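PDB 6MVF: beta-galactosidase/beta-glucuronidase from Faecalibacterium prausnitzii L2-6, which binds flavin mononucleotide and, as a member of glycoside hydrolase family 2, acts as a beta-glucuronidase. Local coordinates for residues T595-V600 with V624-V629; V581-R586 with L638-D643. One frame throughout, in Å; residues are numbered along the deposited sequence.

Contact 1. Residues T595-V600 with V624-V629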
loop_
_atom_site.group_PDB
_atom_site.type_symbol
_atom_site.label_atom_id
_atom_site.label_comp_id
_atom_site.label_asym_id
_atom_site.label_seq_id
_atom_site.Cartn_x
_atom_site.Cartn_y
_atom_site.Cartn_z
ATOM N N THR A 595 -52.723 11.978 9.455
ATOM C CA THR A 595 -51.769 10.897 9.652
ATOM C C THR A 595 -51.073 10.596 8.332
ATOM O O THR A 595 -51.581 10.885 7.245
ATOM C CB THR A 595 -52.421 9.604 10.172
ATOM O OG1 THR A 595 -53.220 9.026 9.132
ATOM C CG2 THR A 595 -53.279 9.871 11.415
ATOM N N THR A 596 -49.892 10.000 8.442
ATOM C CA THR A 596 -49.142 9.537 7.286
ATOM C C THR A 596 -48.630 8.132 7.572
ATOM O O THR A 596 -48.382 7.767 8.727
ATOM C CB THR A 596 -47.983 10.504 6.949
ATOM O OG1 THR A 596 -47.286 10.040 5.791
ATOM C CG2 THR A 596 -47.010 10.627 8.125
ATOM N N GLU A 597 -48.487 7.332 6.521
ATOM C CA GLU A 597 -47.955 5.982 6.678
ATOM C C GLU A 597 -46.427 6.005 6.654
ATOM O O GLU A 597 -45.813 6.470 5.680
ATOM C CB GLU A 597 -48.476 5.036 5.605
ATOM C CG GLU A 597 -47.744 3.688 5.622
ATOM C CD GLU A 597 -48.260 2.699 4.574
ATOM O OE1 GLU A 597 -47.497 2.389 3.630
ATOM O OE2 GLU A 597 -49.425 2.244 4.696
ATOM N N VAL A 598 -45.822 5.492 7.721
ATOM C CA VAL A 598 -44.378 5.331 7.826
ATOM C C VAL A 598 -44.080 3.848 7.666
ATOM O O VAL A 598 -44.427 3.041 8.534
ATOM C CB VAL A 598 -43.839 5.869 9.157
ATOM C CG1 VAL A 598 -42.386 5.571 9.279
ATOM C CG2 VAL A 598 -44.113 7.378 9.283
ATOM N N LYS A 599 -43.461 3.475 6.558
ATOM C CA LYS A 599 -43.209 2.072 6.279
ATOM C C LYS A 599 -41.789 1.705 6.685
ATOM O O LYS A 599 -40.858 2.489 6.485
ATOM C CB LYS A 599 -43.426 1.776 4.803
ATOM C CG LYS A 599 -43.728 0.330 4.509
ATOM C CD LYS A 599 -43.676 0.089 3.023
ATOM C CE LYS A 599 -44.338 1.203 2.249
ATOM N NZ LYS A 599 -45.106 0.610 1.121
ATOM N N VAL A 600 -41.631 0.517 7.277
ATOM C CA VAL A 600 -40.328 -0.009 7.671
ATOM C C VAL A 600 -40.108 -1.372 7.018
ATOM O O VAL A 600 -40.999 -2.230 7.003
ATOM C CB VAL A 600 -40.170 -0.108 9.205
ATOM C CG1 VAL A 600 -38.802 -0.627 9.538
ATOM C CG2 VAL A 600 -40.370 1.234 9.854
ATOM N N VAL A 624 -42.190 -6.433 5.792
ATOM C CA VAL A 624 -42.805 -5.131 5.572
ATOM C C VAL A 624 -43.679 -4.783 6.770
ATOM O O VAL A 624 -44.506 -5.591 7.200
ATOM C CB VAL A 624 -43.617 -5.119 4.268
ATOM C CG1 VAL A 624 -44.248 -3.774 4.045
ATOM C CG2 VAL A 624 -42.718 -5.495 3.096
ATOM N N PHE A 625 -43.489 -3.577 7.306
ATOM C CA PHE A 625 -44.213 -3.057 8.462
ATOM C C PHE A 625 -44.788 -1.696 8.090
ATOM O O PHE A 625 -44.065 -0.845 7.568
ATOM C CB PHE A 625 -43.286 -2.897 9.673
ATOM C CG PHE A 625 -42.529 -4.142 10.039
ATOM C CD1 PHE A 625 -41.425 -4.530 9.321
ATOM C CD2 PHE A 625 -42.913 -4.911 11.134
ATOM C CE1 PHE A 625 -40.730 -5.682 9.666
ATOM C CE2 PHE A 625 -42.226 -6.054 11.481
ATOM C CZ PHE A 625 -41.136 -6.442 10.751
ATOM N N LYS A 626 -46.075 -1.473 8.353
ATOM C CA LYS A 626 -46.700 -0.189 8.054
ATOM C C LYS A 626 -47.311 0.392 9.325
ATOM O O LYS A 626 -48.072 -0.284 10.019
ATOM C CB LYS A 626 -47.755 -0.344 6.953
ATOM C CG LYS A 626 -47.232 -1.073 5.722
ATOM C CD LYS A 626 -48.336 -1.376 4.696
ATOM C CE LYS A 626 -47.905 -2.527 3.779
ATOM N NZ LYS A 626 -48.277 -2.356 2.336
ATOM N N PHE A 627 -46.964 1.634 9.636
ATOM C CA PHE A 627 -47.474 2.324 10.817
ATOM C C PHE A 627 -48.225 3.576 10.387
ATOM O O PHE A 627 -47.801 4.280 9.462
ATOM C CB PHE A 627 -46.340 2.727 11.777
ATOM C CG PHE A 627 -45.511 1.583 12.273
ATOM C CD1 PHE A 627 -44.490 1.053 11.486
ATOM C CD2 PHE A 627 -45.736 1.045 13.535
ATOM C CE1 PHE A 627 -43.707 0.006 11.938
ATOM C CE2 PHE A 627 -44.958 -0.009 14.004
ATOM C CZ PHE A 627 -43.934 -0.525 13.203
ATOM N N ASP A 628 -49.343 3.855 11.042
ATOM C CA ASP A 628 -50.069 5.097 10.817
ATOM C C ASP A 628 -49.652 6.071 11.899
ATOM O O ASP A 628 -49.882 5.818 13.086
ATOM C CB ASP A 628 -51.581 4.885 10.839
ATOM C CG ASP A 628 -52.144 4.617 9.460
ATOM O OD1 ASP A 628 -52.021 5.524 8.592
ATOM O OD2 ASP A 628 -52.683 3.496 9.241
ATOM N N VAL A 629 -49.033 7.175 11.499
ATOM C CA VAL A 629 -48.388 8.075 12.447
ATOM C C VAL A 629 -49.041 9.444 12.364
ATOM O O VAL A 629 -49.147 10.022 11.278
ATOM C CB VAL A 629 -46.874 8.172 12.192
ATOM C CG1 VAL A 629 -46.225 9.084 13.248
ATOM C CG2 VAL A 629 -46.226 6.750 12.146
#
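Val598 and Val629 meet at the apolar centre of this antiparallel strand pair, methyl to methyl, with CG2 of Val598 3.6 Å from CG2 of Val629. They belong to neighbouring rungs, so the contact runs diagonally. A second diagonal sets Val600 CG2 4.1 Å from Phe627 CE1, while Val600 and Phe625 face each other directly at their CB atoms. Both phenylalanines carry CG beside the backbone N and anti to the carbonyl carbon (chi1 -54° for Phe625, -59° for Phe627), which turns each ring edge-on to a carbonyl oxygen of the facing strand: Val600 O for Phe625, Val598 O for Phe627.

The backbones are joined by six hydrogen bonds, a donor and an acceptor each from Thr596, Val598 and Val600. Most are fairly straight; Phe627 N reaches Val598 O (3.1 Å) from above the carbonyl plane. Thr596, on the valine side, points its hydroxyl to Arg591, which also bonds the carbonyl of Glu597.

On the reverse face the chemistry turns polar. Lys599 and Lys626 run side by side in the same direction, CG to CG 4.0 Å, and Lys599 NZ ends 4.5 Å from Lys626 NZ. Glu515 gathers them, through a salt bridge to Lys599 and a long, weak ion pair to Lys626. The carboxylate of Glu597 crosses over the methylenes of Lys626 (OE2 to CD 3.8 Å) and makes a long salt bridge with Lys599.

Strand 581-583 flanks 596-602 on its far side, strands 606-611 and 614-620 pack against the valine and phenylalanine face, and helix 507-522, bearing Glu515, meets Lys599 and Val624.

Contact 2. Residues V581-R586 with L638-D643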
loop_
_atom_site.group_PDB
_atom_site.type_symbol
_atom_site.label_atom_id
_atom_site.label_comp_id
_atom_site.label_asym_id
_atom_site.label_seq_id
_atom_site.Cartn_x
_atom_site.Cartn_y
_atom_site.Cartn_z
ATOM N N VAL A 581 -32.614 -2.692 9.484
ATOM C CA VAL A 581 -33.928 -2.081 9.640
ATOM C C VAL A 581 -33.891 -0.727 8.941
ATOM O O VAL A 581 -32.970 0.067 9.157
ATOM C CB VAL A 581 -34.346 -1.966 11.123
ATOM C CG1 VAL A 581 -33.453 -1.016 11.882
ATOM C CG2 VAL A 581 -35.802 -1.531 11.225
ATOM N N HIS A 582 -34.891 -0.477 8.089
ATOM C CA HIS A 582 -34.889 0.666 7.177
ATOM C C HIS A 582 -36.264 1.306 7.140
ATOM O O HIS A 582 -37.258 0.634 6.830
ATOM C CB HIS A 582 -34.481 0.257 5.764
ATOM C CG HIS A 582 -34.401 1.406 4.810
ATOM N ND1 HIS A 582 -35.463 1.792 4.014
ATOM C CD2 HIS A 582 -33.387 2.255 4.523
ATOM C CE1 HIS A 582 -35.103 2.824 3.276
ATOM N NE2 HIS A 582 -33.847 3.122 3.562
ATOM N N ILE A 583 -36.310 2.600 7.450
ATOM C CA ILE A 583 -37.522 3.395 7.310
ATOM C C ILE A 583 -37.577 3.958 5.894
ATOM O O ILE A 583 -36.691 4.716 5.474
ATOM C CB ILE A 583 -37.593 4.518 8.354
ATOM C CG1 ILE A 583 -37.506 3.941 9.777
ATOM C CG2 ILE A 583 -38.906 5.276 8.170
ATOM C CD1 ILE A 583 -37.216 4.966 10.845
ATOM N N ALA A 584 -38.619 3.573 5.158
ATOM C CA ALA A 584 -38.844 4.026 3.798
ATOM C C ALA A 584 -39.368 5.460 3.782
ATOM O O ALA A 584 -39.907 5.968 4.773
ATOM C CB ALA A 584 -39.834 3.104 3.094
ATOM N N GLY A 585 -39.186 6.119 2.638
ATOM C CA GLY A 585 -39.795 7.408 2.389
ATOM C C GLY A 585 -39.056 8.620 2.910
ATOM O O GLY A 585 -39.677 9.684 3.032
ATOM N N ARG A 586 -37.747 8.512 3.191
ATOM C CA ARG A 586 -37.008 9.663 3.707
ATOM C C ARG A 586 -37.030 10.846 2.726
ATOM O O ARG A 586 -36.999 12.008 3.159
ATOM C CB ARG A 586 -35.564 9.267 4.035
ATOM C CG ARG A 586 -34.739 9.141 2.785
ATOM C CD ARG A 586 -33.307 8.776 2.998
ATOM N NE ARG A 586 -33.101 7.501 3.662
ATOM C CZ ARG A 586 -31.895 6.966 3.819
ATOM N NH1 ARG A 586 -30.833 7.609 3.343
ATOM N NH2 ARG A 586 -31.742 5.812 4.454
ATOM N N LEU A 638 -38.332 10.108 13.467
ATOM C CA LEU A 638 -38.876 8.760 13.362
ATOM C C LEU A 638 -37.744 7.775 13.623
ATOM O O LEU A 638 -36.726 7.782 12.919
ATOM C CB LEU A 638 -39.526 8.510 12.001
ATOM C CG LEU A 638 -40.930 9.081 11.709
ATOM C CD1 LEU A 638 -41.951 8.528 12.664
ATOM C CD2 LEU A 638 -40.928 10.586 11.781
ATOM N N MET A 639 -37.906 6.961 14.661
ATOM C CA MET A 639 -36.920 5.956 15.013
ATOM C C MET A 639 -37.577 4.585 15.033
ATOM O O MET A 639 -38.550 4.370 15.765
ATOM C CB MET A 639 -36.273 6.256 16.367
ATOM C CG MET A 639 -35.210 5.224 16.704
ATOM S SD MET A 639 -34.334 5.592 18.208
ATOM C CE MET A 639 -35.609 5.396 19.448
ATOM N N ALA A 640 -37.047 3.666 14.232
ATOM C CA ALA A 640 -37.517 2.288 14.199
ATOM C C ALA A 640 -36.484 1.408 14.889
ATOM O O ALA A 640 -35.298 1.443 14.541
ATOM C CB ALA A 640 -37.783 1.818 12.772
ATOM N N VAL A 641 -36.938 0.651 15.890
ATOM C CA VAL A 641 -36.106 -0.229 16.696
ATOM C C VAL A 641 -36.487 -1.659 16.343
ATOM O O VAL A 641 -37.585 -2.124 16.673
ATOM C CB VAL A 641 -36.284 0.031 18.197
ATOM C CG1 VAL A 641 -35.473 -0.967 18.995
ATOM C CG2 VAL A 641 -35.870 1.449 18.538
ATOM N N ALA A 642 -35.597 -2.352 15.646
ATOM C CA ALA A 642 -35.789 -3.777 15.432
ATOM C C ALA A 642 -35.152 -4.480 16.617
ATOM O O ALA A 642 -35.426 -4.110 17.761
ATOM C CB ALA A 642 -35.205 -4.219 14.094
ATOM N N ASP A 643 -34.286 -5.461 16.395
ATOM C CA ASP A 643 -33.742 -6.141 17.565
ATOM C C ASP A 643 -32.436 -5.479 17.983
ATOM O O ASP A 643 -32.410 -4.702 18.943
ATOM C CB ASP A 643 -33.560 -7.630 17.290
ATOM C CG ASP A 643 -33.034 -8.389 18.496
ATOM O OD1 ASP A 643 -32.490 -9.505 18.320
ATOM O OD2 ASP A 643 -33.151 -7.854 19.623
#
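Val581 sets its side chain against Ala640 of the facing strand and Ala642 just past its end. Its CB lies 3.8 Å from Ala642 CB, and its CG2, anti to the backbone N (chi1 66° for CG1), comes within 4.2 Å of Ala640 CB. His582 points the other way and stacks its ring on Tyr569 of helix 566-575. Ile583 turns back to the contact: CG1 stands 3.7 Å from the CB of Ala640, and with chi2 extended at 165° the terminal CD1 also rests against that methyl and reaches the backbone, 3.5 Å from Leu638 O. The small side chain of Ala640 is thus touched by both Val581 and Ile583. The backbone N of Ile583 is held by the carboxylate of Asp647, on the strand next to 635-641. Beyond it the chain turns away through Ala584 and Gly585, and Arg586 makes a salt bridge with Glu223 of the second subunit.

The two strand axes run 7.6 Å apart and nearly antiparallel (156°), and they meet through hydrocarbon. Here two sheets pack face to face, the small three-stranded sheet with its edge strand 581-583 and the five-stranded one holding 635-641, as the layers of a beta sandwich.

The two contacts illustrate two ways in which a beta sandwich is held together. Contact 1 works within one sheet, where backbone hydrogen bonds bind neighbouring strands; contact 2 joins that sheet to the opposite one mainly by apolar side chains, without backbone bonds between its segments. They share the three-stranded sheet, since strand 596-602 lies between 624-629 and 581-583: Lys599 O and Ala584 N probably hydrogen bond at 2.8 Å, and Val598 and Val600 pack against Ile583 and Val581. Contact 2 is buried, whereas contact 1 is half core and half surface, its charged face turned outward beside helix 507-522. Both lie far from the flavin site, and contact 1 nests within the loop contact 2 closes.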